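Local coordinates for protein aminotransferase (Streptomyces pactum, PDB 4ZM4) that belongs to the class-III aminotransferases, pyridoxal-phosphate enzymes of fold type I, and builds each active site from both subunits of its dimer, at residues P219-A222 / N223-V226; F257-R261 / G262-E266; T275-S278 / R279-G283. The protein carries 1 engineered substitution. All blocks are in the same frame, centred on the assembly; numbering follows the deposited sequence.

Interaction 1 (P219-A222 / N223-V226); sequences PVLA and NAGV. With P3B ((3E,4R,5R)-4,5-dihydroxy-3-{[(Z)-{3-hydroxy-2-methyl-5-[(phosphonooxy)methyl]pyridin-4(1H)-ylidene}methyl]imino}cyclohex-1-ene-1-carboxylic acid), chain H.
L221 and A224 touch across a tight loop, CD2 of the leucine 4.0 Å from CB of the alanine, while N223 between them reaches out to P3B. The asparagine amide spans two hydroxyls of that ligand. Its OD1 accepts the proton of OAG over 2.6 Å, and ND2 donates to OAE over 2.8 Å at a fairly straight 158°. These two bonds make the carboxamide a two-point clamp, OAG belonging to the cyclohexene ring and OAE to the pyridine ring. A weak bond from OAE to OD1, 3.3 Å long, adds to it. With CG beside the backbone N and opposite the carbonyl carbon (chi1 -66°), the side chain stands clear of the loop and faces the ligand. ND2 is also bonded to OE2 of E218, whose OE1 takes the N-H of A222, which is consistent with the amide being oriented this way round. One carboxylate thereby ties the amide to the backbone just before it.

Behind N223 the chain doubles back without a clear hydrogen bond of its own. The closing contact is a CA-H...O approach, V226 CA lying 3.1 Å from L221 O. Farther out, CG1 of V220 and CG1 of V226 touch at 3.9 Å, where the two branched side chains slant across one another. Outside bonds hold the far limb: V226 N to the hydroxyl of S370, and the backbone of G225 to that of L418. This buried loop, following strand 212-217 of the large-domain sheet, contributes N223 to the ligand pocket of a fold type I aminotransferase.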
ATOM      1  N   PRO B 219      -8.638  13.708 -13.799  1.00 18.04           N
ATOM      2  CA  PRO B 219      -9.493  14.776 -14.350  1.00 17.99           C
ATOM      3  C   PRO B 219      -8.673  16.007 -14.740  1.00 18.31           C
ATOM      4  O   PRO B 219      -9.004  16.675 -15.708  1.00 21.11           O
ATOM      5  CB  PRO B 219     -10.482  15.080 -13.214  1.00 17.39           C
ATOM      6  CG  PRO B 219     -10.350  13.965 -12.256  1.00 17.44           C
ATOM      7  CD  PRO B 219      -9.006  13.365 -12.415  1.00 17.45           C
ATOM      8  N   VAL B 220      -7.657  16.321 -13.969  1.00 18.94           N
ATOM      9  CA  VAL B 220      -6.570  17.183 -14.436  1.00 20.19           C
ATOM     10  C   VAL B 220      -5.355  16.276 -14.552  1.00 22.08           C
ATOM     11  O   VAL B 220      -5.010  15.577 -13.604  1.00 23.63           O
ATOM     12  CB  VAL B 220      -6.203  18.273 -13.431  1.00 19.52           C
ATOM     13  CG1 VAL B 220      -4.976  19.042 -13.907  1.00 19.08           C
ATOM     14  CG2 VAL B 220      -7.347  19.222 -13.229  1.00 19.77           C
ATOM     15  N   LEU B 221      -4.730  16.233 -15.719  1.00 25.26           N
ATOM     16  CA  LEU B 221      -3.546  15.400 -15.911  1.00 24.79           C
ATOM     17  C   LEU B 221      -2.397  16.061 -15.159  1.00 27.30           C
ATOM     18  O   LEU B 221      -1.906  17.104 -15.594  1.00 31.06           O
ATOM     19  CB  LEU B 221      -3.198  15.253 -17.395  1.00 23.86           C
ATOM     20  CG  LEU B 221      -1.842  14.576 -17.708  1.00 23.39           C
ATOM     21  CD1 LEU B 221      -1.721  13.242 -17.002  1.00 23.54           C
ATOM     22  CD2 LEU B 221      -1.629  14.391 -19.200  1.00 24.44           C
ATOM     23  N   ALA B 222      -1.957  15.460 -14.050  1.00 27.52           N
ATOM     24  CA  ALA B 222      -0.858  16.043 -13.235  1.00 28.25           C
ATOM     25  C   ALA B 222       0.506  15.335 -13.376  1.00 30.96           C
ATOM     26  O   ALA B 222       1.534  15.993 -13.249  1.00 37.02           O
ATOM     27  CB  ALA B 222      -1.262  16.104 -11.792  1.00 27.31           C
ATOM     28  N   ASN B 223       0.530  14.034 -13.704  1.00 30.15           N
ATOM     29  CA  ASN B 223       1.785  13.281 -13.877  1.00 29.18           C
ATOM     30  C   ASN B 223       2.450  13.425 -15.265  1.00 31.74           C
ATOM     31  O   ASN B 223       3.288  12.608 -15.673  1.00 30.93           O
ATOM     32  CB  ASN B 223       1.544  11.787 -13.619  1.00 31.00           C
ATOM     33  CG  ASN B 223       1.175  11.477 -12.194  1.00 29.64           C
ATOM     34  OD1 ASN B 223       2.037  11.357 -11.314  1.00 38.36           O
ATOM     35  ND2 ASN B 223      -0.086  11.263 -11.962  1.00 25.86           N
ATOM     36  N   ALA B 224       2.082  14.456 -16.010  1.00 37.42           N
ATOM     37  CA  ALA B 224       2.689  14.711 -17.321  1.00 37.93           C
ATOM     38  C   ALA B 224       2.325  16.130 -17.727  1.00 35.83           C
ATOM     39  O   ALA B 224       1.539  16.352 -18.670  1.00 37.45           O
ATOM     40  CB  ALA B 224       2.187  13.708 -18.361  1.00 38.67           C
ATOM     41  N   GLY B 225       2.926  17.079 -17.015  1.00 33.39           N
ATOM     42  CA  GLY B 225       2.552  18.480 -17.108  1.00 33.61           C
ATOM     43  C   GLY B 225       1.285  18.559 -16.311  1.00 31.58           C
ATOM     44  O   GLY B 225       0.818  17.554 -15.800  1.00 35.33           O
ATOM     45  N   VAL B 226       0.734  19.740 -16.195  1.00 29.24           N
ATOM     46  CA  VAL B 226      -0.507  19.891 -15.483  1.00 27.78           C
ATOM     47  C   VAL B 226      -1.504  20.319 -16.536  1.00 26.81           C
ATOM     48  O   VAL B 226      -1.917  21.461 -16.584  1.00 32.16           O
ATOM     49  CB  VAL B 226      -0.372  20.932 -14.344  1.00 25.84           C
ATOM     50  CG1 VAL B 226      -1.730  21.278 -13.748  1.00 24.71           C
ATOM     51  CG2 VAL B 226       0.547  20.388 -13.267  1.00 24.63           C
TER
HETATM   52  OAH P3B H 501       0.665   3.880  -5.528  1.00 14.68           O
HETATM   53  PBA P3B H 501       0.638   5.389  -5.043  1.00 15.23           P
HETATM   54  OAI P3B H 501       2.029   5.874  -5.321  1.00 14.22           O
HETATM   55  OAC P3B H 501       0.306   5.553  -3.569  1.00 16.44           O
HETATM   56  OAQ P3B H 501      -0.467   6.060  -6.103  1.00 14.93           O
HETATM   57  CAM P3B H 501      -0.524   5.697  -7.521  1.00 14.96           C
HETATM   58  CAV P3B H 501      -1.059   6.774  -8.184  1.00 15.18           C
HETATM   59  CAL P3B H 501      -2.391   6.686  -8.562  1.00 13.73           C
HETATM   60  NAP P3B H 501      -2.970   7.780  -9.192  1.00 13.84           N
HETATM   61  CAU P3B H 501      -2.253   8.931  -9.425  1.00 13.30           C
HETATM   62  CAA P3B H 501      -2.820   9.995 -10.076  1.00 13.01           C
HETATM   63  CAW P3B H 501      -0.972   9.000  -9.096  1.00 13.23           C
HETATM   64  OAE P3B H 501      -0.325  10.158  -9.356  1.00 13.91           O
HETATM   65  CAX P3B H 501      -0.316   7.961  -8.435  1.00 16.63           C
HETATM   66  CAJ P3B H 501       1.079   8.068  -8.098  1.00 20.22           C
HETATM   67  NAO P3B H 501       1.853   9.114  -8.546  1.00 24.96           N
HETATM   68  CAT P3B H 501       3.207   9.169  -8.333  1.00 33.34           C
HETATM   69  CAK P3B H 501       4.010   8.120  -7.806  1.00 33.36           C
HETATM   70  CAS P3B H 501       5.393   8.181  -7.678  1.00 31.90           C
HETATM   71  CAR P3B H 501       6.140   7.140  -7.095  1.00 30.86           C
HETATM   72  OAD P3B H 501       7.359   7.235  -6.884  1.00 31.04           O
HETATM   73  OAB P3B H 501       5.659   6.063  -6.839  1.00 28.77           O
HETATM   74  CAN P3B H 501       6.056   9.336  -7.835  1.00 34.43           C
HETATM   75  CAY P3B H 501       5.285  10.591  -8.273  1.00 35.22           C
HETATM   76  OAF P3B H 501       6.190  11.195  -9.217  1.00 40.25           O
HETATM   77  CAZ P3B H 501       3.833  10.353  -8.857  1.00 35.14           C
HETATM   78  OAG P3B H 501       2.926  11.516  -8.871  1.00 31.64           O

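Interaction 2 (F257-R261 / G262-E266); sequences FRVAR and GGAQE
R261 and E266 are bridged by water 1, which accepts from R261 NE at 2.7 Å and can donate to E266 OE1, 2.8 Å away. The water lies in the guanidinium plane, at its edge. There is no direct salt bridge, the charged atoms R261 NE and E266 OE1 staying 5.1 Å apart. These bonds lie at a type I beta turn, A260 to G263, that leads into the short helix 263-267. The turn closes through G263 N donating to A260 O over 3.1 Å (157°).

The other carboxylate oxygen, OE2 of E266, takes two weak bonds. One comes from the backbone, G262 N to E266 OE2 being 3.2 Å with an angle of 161° at the hydrogen. The other comes from water 2, which itself accepts from R261 N at 2.9 Å. The arginine reaches water 1 because its chain, extended as far as CD, bends there (chi3 77°), while the extended glutamate points back over the turn from the first coil of the helix.

Other residues hold the loop. E252 receives the N-H groups of A264 and Q265, one on each carboxylate oxygen, and so anchors the helix start. R258 leads away from the turn, its guanidinium bonded to L423 O, T367 OG1 and G68 O, and F257 packs on L325 of helix 315-329. V259 packs on the start of the helix: its CG2 sits between its own backbone N and carbonyl carbon and rests 3.3 Å from A264 N and 4.1 Å from A264 CB.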
ATOM      1  N   PHE B 257      -9.068  17.169  -2.798  1.00 20.00           N
ATOM      2  CA  PHE B 257      -8.720  18.126  -1.737  1.00 19.60           C
ATOM      3  C   PHE B 257      -7.552  19.010  -2.082  1.00 20.92           C
ATOM      4  O   PHE B 257      -6.935  19.603  -1.186  1.00 25.48           O
ATOM      5  CB  PHE B 257      -8.432  17.432  -0.413  1.00 18.85           C
ATOM      6  CG  PHE B 257      -9.360  16.295  -0.113  1.00 19.50           C
ATOM      7  CD1 PHE B 257     -10.648  16.525   0.338  1.00 19.14           C
ATOM      8  CD2 PHE B 257      -8.945  14.989  -0.308  1.00 19.40           C
ATOM      9  CE1 PHE B 257     -11.493  15.469   0.584  1.00 19.61           C
ATOM     10  CE2 PHE B 257      -9.791  13.932  -0.036  1.00 19.64           C
ATOM     11  CZ  PHE B 257     -11.059  14.171   0.410  1.00 19.55           C
ATOM     12  N   ARG B 258      -7.281  19.195  -3.366  1.00 22.79           N
ATOM     13  CA  ARG B 258      -6.137  20.018  -3.808  1.00 22.41           C
ATOM     14  C   ARG B 258      -6.591  21.167  -4.727  1.00 21.64           C
ATOM     15  O   ARG B 258      -6.301  22.333  -4.449  1.00 22.44           O
ATOM     16  CB  ARG B 258      -5.129  19.092  -4.504  1.00 22.17           C
ATOM     17  CG  ARG B 258      -4.129  19.730  -5.441  1.00 21.20           C
ATOM     18  CD  ARG B 258      -3.074  20.532  -4.731  1.00 22.46           C
ATOM     19  NE  ARG B 258      -2.172  19.724  -3.901  1.00 21.36           N
ATOM     20  CZ  ARG B 258      -1.136  20.228  -3.230  1.00 22.36           C
ATOM     21  NH1 ARG B 258      -0.825  21.525  -3.336  1.00 22.98           N
ATOM     22  NH2 ARG B 258      -0.380  19.447  -2.466  1.00 21.34           N
ATOM     23  N   VAL B 259      -7.261  20.822  -5.827  1.00 21.32           N
ATOM     24  CA  VAL B 259      -7.710  21.828  -6.815  1.00 23.57           C
ATOM     25  C   VAL B 259      -8.983  22.529  -6.349  1.00 23.28           C
ATOM     26  O   VAL B 259      -9.316  23.587  -6.852  1.00 26.14           O
ATOM     27  CB  VAL B 259      -7.933  21.243  -8.229  1.00 22.20           C
ATOM     28  CG1 VAL B 259      -6.645  20.650  -8.750  1.00 21.89           C
ATOM     29  CG2 VAL B 259      -9.018  20.177  -8.210  1.00 22.85           C
ATOM     30  N   ALA B 260      -9.619  21.954  -5.339  1.00 22.50           N
ATOM     31  CA  ALA B 260     -10.800  22.501  -4.661  1.00 22.05           C
ATOM     32  C   ALA B 260     -11.057  21.580  -3.483  1.00 22.74           C
ATOM     33  O   ALA B 260     -10.450  20.509  -3.368  1.00 21.26           O
ATOM     34  CB  ALA B 260     -11.994  22.495  -5.587  1.00 21.91           C
ATOM     35  N   ARG B 261     -11.940  21.978  -2.587  1.00 23.26           N
ATOM     36  CA  ARG B 261     -12.233  21.148  -1.409  1.00 23.02           C
ATOM     37  C   ARG B 261     -12.788  19.773  -1.829  1.00 20.67           C
ATOM     38  O   ARG B 261     -12.373  18.734  -1.318  1.00 21.01           O
ATOM     39  CB  ARG B 261     -13.210  21.889  -0.491  1.00 26.20           C
ATOM     40  CG  ARG B 261     -13.220  21.362   0.936  1.00 28.45           C
ATOM     41  CD  ARG B 261     -14.242  22.077   1.799  1.00 30.25           C
ATOM     42  NE  ARG B 261     -15.603  21.608   1.538  1.00 30.26           N
ATOM     43  CZ  ARG B 261     -16.621  21.691   2.391  1.00 25.85           C
ATOM     44  NH1 ARG B 261     -17.796  21.213   2.029  1.00 27.23           N
ATOM     45  NH2 ARG B 261     -16.479  22.231   3.571  1.00 23.62           N
ATOM     46  N   GLY B 262     -13.705  19.782  -2.790  1.00 20.23           N
ATOM     47  CA  GLY B 262     -14.285  18.570  -3.366  1.00 19.29           C
ATOM     48  C   GLY B 262     -13.619  18.116  -4.658  1.00 20.27           C
ATOM     49  O   GLY B 262     -14.232  17.430  -5.482  1.00 22.69           O
ATOM     50  N   GLY B 263     -12.350  18.478  -4.832  1.00 20.50           N
ATOM     51  CA  GLY B 263     -11.548  18.022  -5.959  1.00 19.60           C
ATOM     52  C   GLY B 263     -11.958  18.589  -7.294  1.00 20.54           C
ATOM     53  O   GLY B 263     -12.724  19.556  -7.361  1.00 19.98           O
ATOM     54  N   ALA B 264     -11.492  17.932  -8.365  1.00 19.36           N
ATOM     55  CA  ALA B 264     -11.856  18.313  -9.724  1.00 19.46           C
ATOM     56  C   ALA B 264     -13.349  18.103 -10.019  1.00 19.38           C
ATOM     57  O   ALA B 264     -13.920  18.799 -10.816  1.00 20.03           O
ATOM     58  CB  ALA B 264     -10.983  17.548 -10.717  1.00 20.25           C
ATOM     59  N   GLN B 265     -13.923  17.063  -9.431  1.00 21.00           N
ATOM     60  CA  GLN B 265     -15.353  16.827  -9.397  1.00 21.90           C
ATOM     61  C   GLN B 265     -16.144  18.105  -9.205  1.00 22.41           C
ATOM     62  O   GLN B 265     -17.055  18.402  -9.970  1.00 22.98           O
ATOM     63  CB  GLN B 265     -15.650  15.970  -8.166  1.00 23.76           C
ATOM     64  CG  GLN B 265     -16.206  14.634  -8.480  1.00 24.10           C
ATOM     65  CD  GLN B 265     -16.118  13.713  -7.287  1.00 23.79           C
ATOM     66  OE1 GLN B 265     -17.096  13.539  -6.558  1.00 22.38           O
ATOM     67  NE2 GLN B 265     -14.960  13.065  -7.121  1.00 22.02           N
ATOM     68  N   GLU B 266     -15.795  18.825  -8.145  1.00 22.21           N
ATOM     69  CA  GLU B 266     -16.473  20.023  -7.723  1.00 23.92           C
ATOM     70  C   GLU B 266     -16.051  21.151  -8.619  1.00 25.16           C
ATOM     71  O   GLU B 266     -16.884  21.917  -9.104  1.00 26.84           O
ATOM     72  CB  GLU B 266     -16.083  20.353  -6.269  1.00 24.91           C
ATOM     73  CG  GLU B 266     -16.768  21.538  -5.624  1.00 26.99           C
ATOM     74  CD  GLU B 266     -16.400  21.671  -4.154  1.00 30.11           C
ATOM     75  OE1 GLU B 266     -17.122  21.108  -3.281  1.00 32.41           O
ATOM     76  OE2 GLU B 266     -15.384  22.325  -3.849  1.00 29.58           O
TER
HETATM   77  O   HOH W   1     -16.629  20.391  -0.650  1.00 19.50           O
HETATM   78  O   HOH W   2     -13.069  24.658  -3.080  1.00 22.19           O

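Interaction 3 (T275-S278 / R279-G283); sequences TVLS and RVMGG. Engineered in segment 279-283: R279 (natural residue Lys). With P3B ((3E,4R,5R)-4,5-dihydroxy-3-{[(Z)-{3-hydroxy-2-methyl-5-[(phosphonooxy)methyl]pyridin-4(1H)-ylidene}methyl]imino}cyclohex-1-ene-1-carboxylic acid), chain H.
R279, an engineered residue in place of the natural lysine, leaves the backbone beside S278 and runs into the P3B pocket. Its CB lies 3.2 Å from S278 O, and CG stays against the same peptide, 3.6 Å from S278 C. CG is opposite the carbonyl carbon (chi1 -56°), and a bend at the next bond (chi2 -77°) swings CD and NE toward the ligand. CZ comes within 3.9 Å of the imine nitrogen NAO. NH1 passes 3.7 Å from hydroxyl OAG and is hydrogen-bonded to the carbonyl O of Y67. The other nitrogen, NH2, is placed too close to the ligand for its exact position to be trusted. The guanidinium as a whole presents an edge to the phosphate, with the phosphorus in its plane. V253 and I254 pack on the side chain, as does V310 of the second subunit.

The backbone at the root of the arginine is held by both chains. Y311 OH of the second subunit bonds to R279 N and to S278 OG, and S278 OG is also bonded to V287 O. Past R279 the chain curls, M281 N donating to S278 O over 3.1 Å at 159°. M281 folds back along the strand it has left, its SD 3.8 Å from L277 CB.

These apolar groups pack against the neighbouring helices. L277 and M281 share I107 of helix 98-110, V280 and M281 lie on helix 315-329, and strand 274-277 that delivers them runs in the seven-stranded sheet between its parallel neighbour 247-251 and the antiparallel strand 288-292.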
ATOM      1  N   THR B 275     -14.599   7.330  -7.355  1.00 16.77           N
ATOM      2  CA  THR B 275     -13.560   8.330  -7.145  1.00 18.49           C
ATOM      3  C   THR B 275     -12.464   7.675  -6.360  1.00 19.40           C
ATOM      4  O   THR B 275     -12.758   6.956  -5.417  1.00 22.19           O
ATOM      5  CB  THR B 275     -14.076   9.552  -6.356  1.00 19.86           C
ATOM      6  OG1 THR B 275     -15.069  10.263  -7.136  1.00 20.37           O
ATOM      7  CG2 THR B 275     -12.953  10.522  -6.019  1.00 19.99           C
ATOM      8  N   VAL B 276     -11.221   7.830  -6.784  1.00 18.59           N
ATOM      9  CA  VAL B 276     -10.092   7.346  -5.991  1.00 19.12           C
ATOM     10  C   VAL B 276      -9.418   8.536  -5.308  1.00 18.99           C
ATOM     11  O   VAL B 276      -9.164   9.582  -5.948  1.00 18.37           O
ATOM     12  CB  VAL B 276      -9.035   6.625  -6.863  1.00 19.68           C
ATOM     13  CG1 VAL B 276      -7.972   5.966  -5.987  1.00 19.38           C
ATOM     14  CG2 VAL B 276      -9.685   5.590  -7.771  1.00 19.43           C
ATOM     15  N   LEU B 277      -9.091   8.369  -4.024  1.00 18.80           N
ATOM     16  CA  LEU B 277      -8.475   9.431  -3.203  1.00 17.28           C
ATOM     17  C   LEU B 277      -7.258   8.937  -2.464  1.00 17.91           C
ATOM     18  O   LEU B 277      -7.171   7.735  -2.137  1.00 19.62           O
ATOM     19  CB  LEU B 277      -9.486   9.935  -2.189  1.00 16.55           C
ATOM     20  CG  LEU B 277     -10.820  10.462  -2.725  1.00 15.56           C
ATOM     21  CD1 LEU B 277     -11.813  10.597  -1.567  1.00 16.44           C
ATOM     22  CD2 LEU B 277     -10.656  11.771  -3.442  1.00 14.30           C
ATOM     23  N   SER B 278      -6.323   9.846  -2.187  1.00 17.95           N
ATOM     24  CA  SER B 278      -5.136   9.573  -1.361  1.00 20.07           C
ATOM     25  C   SER B 278      -4.448  10.918  -1.035  1.00 23.14           C
ATOM     26  O   SER B 278      -5.088  11.952  -1.047  1.00 28.68           O
ATOM     27  CB  SER B 278      -4.183   8.620  -2.073  1.00 18.94           C
ATOM     28  OG  SER B 278      -3.112   8.207  -1.256  1.00 18.13           O
ATOM     29  N   ARG B 279      -3.168  10.911  -0.721  1.00 25.82           N
ATOM     30  CA  ARG B 279      -2.325  12.130  -0.702  1.00 25.84           C
ATOM     31  C   ARG B 279      -2.755  13.168   0.313  1.00 23.82           C
ATOM     32  O   ARG B 279      -2.400  13.043   1.471  1.00 25.69           O
ATOM     33  CB  ARG B 279      -2.213  12.761  -2.086  1.00 27.80           C
ATOM     34  CG  ARG B 279      -1.695  11.824  -3.131  1.00 30.94           C
ATOM     35  CD  ARG B 279      -0.205  11.602  -3.082  1.00 31.96           C
ATOM     36  NE  ARG B 279       0.048  10.336  -3.751  1.00 36.09           N
ATOM     37  CZ  ARG B 279       0.555  10.163  -4.970  1.00 37.86           C
ATOM     38  NH1 ARG B 279       0.940  11.176  -5.754  1.00 35.19           N
ATOM     39  NH2 ARG B 279       0.685   8.914  -5.398  1.00 40.20           N
ATOM     40  N   VAL B 280      -3.487  14.198  -0.113  1.00 21.71           N
ATOM     41  CA  VAL B 280      -3.881  15.277   0.786  1.00 21.01           C
ATOM     42  C   VAL B 280      -4.762  14.676   1.886  1.00 21.44           C
ATOM     43  O   VAL B 280      -4.712  15.103   3.049  1.00 20.59           O
ATOM     44  CB  VAL B 280      -4.627  16.423   0.055  1.00 19.75           C
ATOM     45  CG1 VAL B 280      -5.186  17.427   1.049  1.00 18.83           C
ATOM     46  CG2 VAL B 280      -3.699  17.118  -0.918  1.00 19.30           C
ATOM     47  N   MET B 281      -5.548  13.669   1.520  1.00 20.81           N
ATOM     48  CA  MET B 281      -6.507  13.049   2.447  1.00 21.84           C
ATOM     49  C   MET B 281      -5.862  12.633   3.753  1.00 19.79           C
ATOM     50  O   MET B 281      -6.409  12.881   4.789  1.00 21.51           O
ATOM     51  CB  MET B 281      -7.169  11.825   1.784  1.00 23.88           C
ATOM     52  CG  MET B 281      -8.392  11.296   2.525  1.00 24.93           C
ATOM     53  SD  MET B 281      -9.129   9.946   1.598  1.00 29.34           S
ATOM     54  CE  MET B 281      -7.958   8.621   1.978  1.00 31.41           C
ATOM     55  N   GLY B 282      -4.704  11.988   3.686  1.00 19.27           N
ATOM     56  CA  GLY B 282      -4.011  11.512   4.857  1.00 18.26           C
ATOM     57  C   GLY B 282      -2.804  12.325   5.282  1.00 19.13           C
ATOM     58  O   GLY B 282      -2.077  11.901   6.170  1.00 20.52           O
ATOM     59  N   GLY B 283      -2.568  13.477   4.652  1.00 19.58           N
ATOM     60  CA  GLY B 283      -1.462  14.374   5.004  1.00 18.50           C
ATOM     61  C   GLY B 283      -0.072  13.772   4.997  1.00 18.38           C
ATOM     62  O   GLY B 283       0.812  14.186   5.767  1.00 17.96           O
TER
HETATM   63  OAH P3B H 501       0.665   3.880  -5.528  1.00 14.68           O
HETATM   64  PBA P3B H 501       0.638   5.389  -5.043  1.00 15.23           P
HETATM   65  OAI P3B H 501       2.029   5.874  -5.321  1.00 14.22           O
HETATM   66  OAC P3B H 501       0.306   5.553  -3.569  1.00 16.44           O
HETATM   67  OAQ P3B H 501      -0.467   6.060  -6.103  1.00 14.93           O
HETATM   68  CAM P3B H 501      -0.524   5.697  -7.521  1.00 14.96           C
HETATM   69  CAV P3B H 501      -1.059   6.774  -8.184  1.00 15.18           C
HETATM   70  CAL P3B H 501      -2.391   6.686  -8.562  1.00 13.73           C
HETATM   71  NAP P3B H 501      -2.970   7.780  -9.192  1.00 13.84           N
HETATM   72  CAU P3B H 501      -2.253   8.931  -9.425  1.00 13.30           C
HETATM   73  CAA P3B H 501      -2.820   9.995 -10.076  1.00 13.01           C
HETATM   74  CAW P3B H 501      -0.972   9.000  -9.096  1.00 13.23           C
HETATM   75  OAE P3B H 501      -0.325  10.158  -9.356  1.00 13.91           O
HETATM   76  CAX P3B H 501      -0.316   7.961  -8.435  1.00 16.63           C
HETATM   77  CAJ P3B H 501       1.079   8.068  -8.098  1.00 20.22           C
HETATM   78  NAO P3B H 501       1.853   9.114  -8.546  1.00 24.96           N
HETATM   79  CAT P3B H 501       3.207   9.169  -8.333  1.00 33.34           C
HETATM   80  CAK P3B H 501       4.010   8.120  -7.806  1.00 33.36           C
HETATM   81  CAS P3B H 501       5.393   8.181  -7.678  1.00 31.90           C
HETATM   82  CAR P3B H 501       6.140   7.140  -7.095  1.00 30.86           C
HETATM   83  OAD P3B H 501       7.359   7.235  -6.884  1.00 31.04           O
HETATM   84  OAB P3B H 501       5.659   6.063  -6.839  1.00 28.77           O
HETATM   85  CAN P3B H 501       6.056   9.336  -7.835  1.00 34.43           C
HETATM   86  CAY P3B H 501       5.285  10.591  -8.273  1.00 35.22           C
HETATM   87  OAF P3B H 501       6.190  11.195  -9.217  1.00 40.25           O
HETATM   88  CAZ P3B H 501       3.833  10.353  -8.857  1.00 35.14           C
HETATM   89  OAG P3B H 501       2.926  11.516  -8.871  1.00 31.64           O

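Overall arrangement
The three contacts follow three adjacent parallel strands of the large-domain sheet, 212-217, 247-251 and 274-277. Interactions 1 and 3 are buried at P3B, with nearest atoms of the two contacts about 6 Å apart; one meets the ligand through a neutral amide, the other places an engineered guanidinium beside it, at a spacing that is doubtful in detail, and interaction 3 alone is also held by the second subunit. Interaction 2 is also largely buried, but its polar rim at R261 and E266 reaches solvent and is bridged by water. It touches both of the others: A264 CB packs on P219 CB at 3.5 Å, and F257 lies against L277, V280 and M281.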